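Local coordinates for protein glutathionyl-hydroquinone reductase PcpF (Sphingobium chlorophenolicum, PDB 4FQU) that catalyses the glutathione-dependent reduction of glutathionyl-hydroquinones, including chlorinated ones formed during pentachlorophenol degradation, to the corresponding hydroquinones, at residues S260-S268 with P305-S313. Residues are numbered along the deposited sequence; the frame is centred on the assembly and turned at random.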
ATOM      1  N   SER A 260       4.245 -18.579  -5.995  1.00 34.66           N
ATOM      2  CA  SER A 260       3.940 -18.774  -4.577  1.00 28.42           C
ATOM      3  C   SER A 260       4.467 -20.102  -4.130  1.00 33.06           C
ATOM      4  O   SER A 260       4.811 -20.259  -2.967  1.00 38.71           O
ATOM      5  CB  SER A 260       2.441 -18.733  -4.324  1.00 24.84           C
ATOM      6  OG  SER A 260       2.022 -17.405  -4.075  1.00 28.49           O
ATOM      7  N   ARG A 261       4.533 -21.052  -5.062  1.00 28.71           N
ATOM      8  CA  ARG A 261       5.010 -22.387  -4.777  1.00 26.31           C
ATOM      9  C   ARG A 261       6.529 -22.344  -4.598  1.00 32.33           C
ATOM     10  O   ARG A 261       7.041 -22.874  -3.611  1.00 30.46           O
ATOM     11  CB  ARG A 261       4.577 -23.319  -5.899  1.00 28.80           C
ATOM     12  CG  ARG A 261       4.381 -24.804  -5.562  1.00 35.76           C
ATOM     13  CD  ARG A 261       3.751 -25.595  -6.762  1.00 48.82           C
ATOM     14  NE  ARG A 261       4.173 -25.118  -8.102  1.00 64.76           N
ATOM     15  CZ  ARG A 261       5.324 -25.444  -8.728  1.00 64.00           C
ATOM     16  NH1 ARG A 261       6.191 -26.278  -8.126  1.00 57.65           N
ATOM     17  NH2 ARG A 261       5.619 -24.925  -9.949  1.00 38.42           N
ATOM     18  N   LEU A 262       7.245 -21.697  -5.531  1.00 31.79           N
ATOM     19  CA  LEU A 262       8.699 -21.513  -5.427  1.00 23.36           C
ATOM     20  C   LEU A 262       9.080 -20.821  -4.118  1.00 25.10           C
ATOM     21  O   LEU A 262      10.024 -21.212  -3.440  1.00 28.69           O
ATOM     22  CB  LEU A 262       9.258 -20.717  -6.607  1.00 23.91           C
ATOM     23  CG  LEU A 262      10.753 -20.318  -6.535  1.00 22.82           C
ATOM     24  CD1 LEU A 262      11.601 -21.470  -6.863  1.00 26.75           C
ATOM     25  CD2 LEU A 262      11.083 -19.258  -7.514  1.00 16.64           C
ATOM     26  N   VAL A 263       8.341 -19.793  -3.754  1.00 20.70           N
ATOM     27  CA  VAL A 263       8.614 -19.095  -2.515  1.00 19.37           C
ATOM     28  C   VAL A 263       8.444 -19.956  -1.285  1.00 22.37           C
ATOM     29  O   VAL A 263       9.234 -19.857  -0.352  1.00 20.76           O
ATOM     30  CB  VAL A 263       7.702 -17.921  -2.385  1.00 21.36           C
ATOM     31  CG1 VAL A 263       7.473 -17.580  -0.887  1.00 14.39           C
ATOM     32  CG2 VAL A 263       8.260 -16.775  -3.224  1.00 19.66           C
ATOM     33  N   GLY A 264       7.403 -20.785  -1.274  1.00 25.05           N
ATOM     34  CA  GLY A 264       7.156 -21.688  -0.163  1.00 26.53           C
ATOM     35  C   GLY A 264       8.281 -22.706  -0.069  1.00 26.87           C
ATOM     36  O   GLY A 264       8.845 -22.919   0.982  1.00 30.44           O
ATOM     37  N   LYS A 265       8.616 -23.326  -1.187  1.00 24.08           N
ATOM     38  CA  LYS A 265       9.705 -24.276  -1.265  1.00 22.89           C
ATOM     39  C   LYS A 265      10.944 -23.742  -0.562  1.00 25.44           C
ATOM     40  O   LYS A 265      11.541 -24.405   0.289  1.00 26.28           O
ATOM     41  CB  LYS A 265      10.010 -24.497  -2.732  1.00 23.91           C
ATOM     42  CG  LYS A 265      10.713 -25.758  -3.109  1.00 23.34           C
ATOM     43  CD  LYS A 265      10.471 -25.991  -4.603  1.00 33.40           C
ATOM     44  CE  LYS A 265      11.400 -27.034  -5.221  1.00 48.38           C
ATOM     45  NZ  LYS A 265      11.455 -28.385  -4.550  1.00 56.14           N
ATOM     46  N   LEU A 266      11.316 -22.524  -0.919  1.00 21.73           N
ATOM     47  CA  LEU A 266      12.550 -21.940  -0.443  1.00 20.92           C
ATOM     48  C   LEU A 266      12.450 -21.379   0.971  1.00 20.86           C
ATOM     49  O   LEU A 266      13.428 -21.313   1.695  1.00 19.92           O
ATOM     50  CB  LEU A 266      13.018 -20.852  -1.414  1.00 22.44           C
ATOM     51  CG  LEU A 266      14.027 -21.296  -2.476  1.00 20.78           C
ATOM     52  CD1 LEU A 266      14.248 -20.221  -3.554  1.00 16.67           C
ATOM     53  CD2 LEU A 266      15.288 -21.623  -1.749  1.00 15.74           C
ATOM     54  N   ALA A 267      11.273 -20.944   1.369  1.00 20.86           N
ATOM     55  CA  ALA A 267      11.158 -20.348   2.683  1.00 19.32           C
ATOM     56  C   ALA A 267      11.049 -21.467   3.707  1.00 25.13           C
ATOM     57  O   ALA A 267      10.989 -21.225   4.905  1.00 26.07           O
ATOM     58  CB  ALA A 267       9.980 -19.450   2.734  1.00 13.78           C
ATOM     59  N   SER A 268      11.050 -22.703   3.208  1.00 28.47           N
ATOM     60  CA  SER A 268      10.825 -23.892   4.034  1.00 28.44           C
ATOM     61  C   SER A 268      12.090 -24.685   4.200  1.00 27.74           C
ATOM     62  O   SER A 268      12.183 -25.538   5.090  1.00 28.53           O
ATOM     63  CB  SER A 268       9.770 -24.804   3.425  1.00 29.39           C
ATOM     64  OG  SER A 268       8.501 -24.194   3.533  1.00 44.02           O
ATOM     65  N   PRO A 305       1.850 -13.564   5.122  1.00 46.24           N
ATOM     66  CA  PRO A 305       2.194 -13.201   3.734  1.00 45.63           C
ATOM     67  C   PRO A 305       2.744 -14.322   2.825  1.00 46.47           C
ATOM     68  O   PRO A 305       3.078 -14.036   1.675  1.00 38.07           O
ATOM     69  CB  PRO A 305       3.268 -12.107   3.915  1.00 32.42           C
ATOM     70  CG  PRO A 305       3.819 -12.316   5.219  1.00 35.66           C
ATOM     71  CD  PRO A 305       2.752 -12.923   6.088  1.00 41.41           C
ATOM     72  N   LEU A 306       2.830 -15.555   3.323  1.00 50.13           N
ATOM     73  CA  LEU A 306       3.490 -16.634   2.594  1.00 45.25           C
ATOM     74  C   LEU A 306       2.645 -17.897   2.651  1.00 57.76           C
ATOM     75  O   LEU A 306       1.520 -17.836   3.132  1.00 69.70           O
ATOM     76  CB  LEU A 306       4.857 -16.879   3.216  1.00 48.05           C
ATOM     77  CG  LEU A 306       5.848 -15.698   3.204  1.00 30.99           C
ATOM     78  CD1 LEU A 306       7.223 -16.069   3.793  1.00 11.80           C
ATOM     79  CD2 LEU A 306       6.010 -15.181   1.808  1.00 29.73           C
ATOM     80  N   PRO A 307       3.139 -19.029   2.093  1.00 71.59           N
ATOM     81  CA  PRO A 307       2.572 -20.357   2.436  1.00 89.54           C
ATOM     82  C   PRO A 307       3.529 -21.392   3.137  1.00 89.47           C
ATOM     83  O   PRO A 307       4.376 -21.050   3.996  1.00 71.38           O
ATOM     84  CB  PRO A 307       2.089 -20.895   1.066  1.00 70.18           C
ATOM     85  CG  PRO A 307       2.775 -19.996   0.004  1.00 55.75           C
ATOM     86  CD  PRO A 307       3.719 -19.060   0.738  1.00 59.52           C
ATOM     87  N   GLY A 308       3.357 -22.666   2.779  1.00 86.37           N
ATOM     88  CA  GLY A 308       4.213 -23.732   3.283  1.00 93.96           C
ATOM     89  C   GLY A 308       4.812 -24.546   2.141  1.00110.67           C
ATOM     90  O   GLY A 308       5.627 -24.006   1.377  1.00 98.81           O
ATOM     91  N   LEU A 309       4.425 -25.832   2.038  1.00131.64           N
ATOM     92  CA  LEU A 309       4.735 -26.745   0.895  1.00127.49           C
ATOM     93  C   LEU A 309       3.792 -27.995   0.823  1.00124.91           C
ATOM     94  O   LEU A 309       4.053 -29.001   1.487  1.00127.02           O
ATOM     95  CB  LEU A 309       6.223 -27.193   0.881  1.00107.42           C
ATOM     96  CG  LEU A 309       7.282 -26.781   1.932  1.00 95.54           C
ATOM     97  CD1 LEU A 309       6.837 -27.010   3.418  1.00 91.54           C
ATOM     98  CD2 LEU A 309       8.666 -27.437   1.645  1.00 68.19           C
ATOM     99  N   THR A 310       2.720 -27.941   0.017  1.00133.13           N
ATOM    100  CA  THR A 310       1.665 -28.992   0.034  1.00145.72           C
ATOM    101  C   THR A 310       0.944 -29.348  -1.317  1.00151.88           C
ATOM    102  O   THR A 310      -0.272 -29.149  -1.447  1.00145.05           O
ATOM    103  CB  THR A 310       0.602 -28.701   1.168  1.00129.85           C
ATOM    104  OG1 THR A 310      -0.338 -29.780   1.264  1.00103.72           O
ATOM    105  CG2 THR A 310      -0.143 -27.366   0.932  1.00114.55           C
ATOM    106  N   LEU A 311       1.688 -29.890  -2.295  1.00150.85           N
ATOM    107  CA  LEU A 311       1.134 -30.332  -3.608  1.00158.33           C
ATOM    108  C   LEU A 311       2.028 -31.383  -4.325  1.00162.73           C
ATOM    109  O   LEU A 311       2.177 -31.341  -5.557  1.00157.96           O
ATOM    110  CB  LEU A 311       0.863 -29.126  -4.552  1.00149.58           C
ATOM    111  CG  LEU A 311       0.147 -29.174  -5.932  1.00123.21           C
ATOM    112  CD1 LEU A 311       1.106 -29.171  -7.166  1.00 73.33           C
ATOM    113  CD2 LEU A 311      -0.910 -30.293  -6.024  1.00123.33           C
ATOM    114  N   GLN A 312       2.607 -32.320  -3.562  1.00161.76           N
ATOM    115  CA  GLN A 312       3.528 -33.327  -4.123  1.00150.80           C
ATOM    116  C   GLN A 312       2.821 -34.412  -4.960  1.00145.19           C
ATOM    117  O   GLN A 312       2.780 -34.313  -6.193  1.00125.22           O
ATOM    118  CB  GLN A 312       4.432 -33.941  -3.031  1.00135.17           C
ATOM    119  CG  GLN A 312       5.575 -33.024  -2.568  1.00132.28           C
ATOM    120  CD  GLN A 312       5.090 -31.790  -1.795  1.00136.57           C
ATOM    121  OE1 GLN A 312       4.107 -31.858  -1.058  1.00140.07           O
ATOM    122  NE2 GLN A 312       5.779 -30.661  -1.966  1.00108.55           N
ATOM    123  N   SER A 313       2.276 -35.434  -4.290  1.00154.51           N
ATOM    124  CA  SER A 313       1.564 -36.542  -4.954  1.00148.36           C
ATOM    125  C   SER A 313       0.097 -36.652  -4.508  1.00131.97           C
ATOM    126  O   SER A 313      -0.664 -37.485  -5.014  1.00114.87           O
ATOM    127  CB  SER A 313       2.288 -37.886  -4.729  1.00132.28           C
ATOM    128  OG  SER A 313       3.353 -38.093  -5.652  1.00 94.90           O
TER
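Val263, Gly264 and Ser268 carry a surface packing contact in which the extended C-terminal tail, 305-313, is laid across helix 257-268 of the all-helical C-terminal domain; no hydrogen bond joins the two segments. The buried apolar part is made by Val263, whose CG1 lies anti to the backbone N (chi1 153°) and meets Leu306 CD2 at 3.9 Å, the two side chains crossing at about a right angle. A compact beta-branched valine suits this place, able to touch both Leu306 and Leu235 of helix 226-245, while Ala267 adds a small methyl beside Leu306 CD1. The ring of Pro307 sets its CG 3.6 Å from Ser260 O, a carbonyl on the helix backbone. Gly264 lets the chain come close: its CA is 5.0 Å from that of Gly308, and a CB would run into Gly308 O. One turn on, Ser268 bends its OG back to Gly264 O at 2.9 Å, reaching it from above the carbonyl plane, and turns CB toward the branched end of Leu309, a poorly ordered residue. Replacing Ser268 by an alanine is likely to leave Gly264 O without its side-chain donor. Arg261 is held by a salt bridge to Glu217 and hydrogen bonds to Asn258 and Arg216 O; its CD comes only loosely near the poorly ordered Leu311. Away from the probable glutathione site, this is a C-terminal extension draped over a helix of the GST C-terminal domain fold.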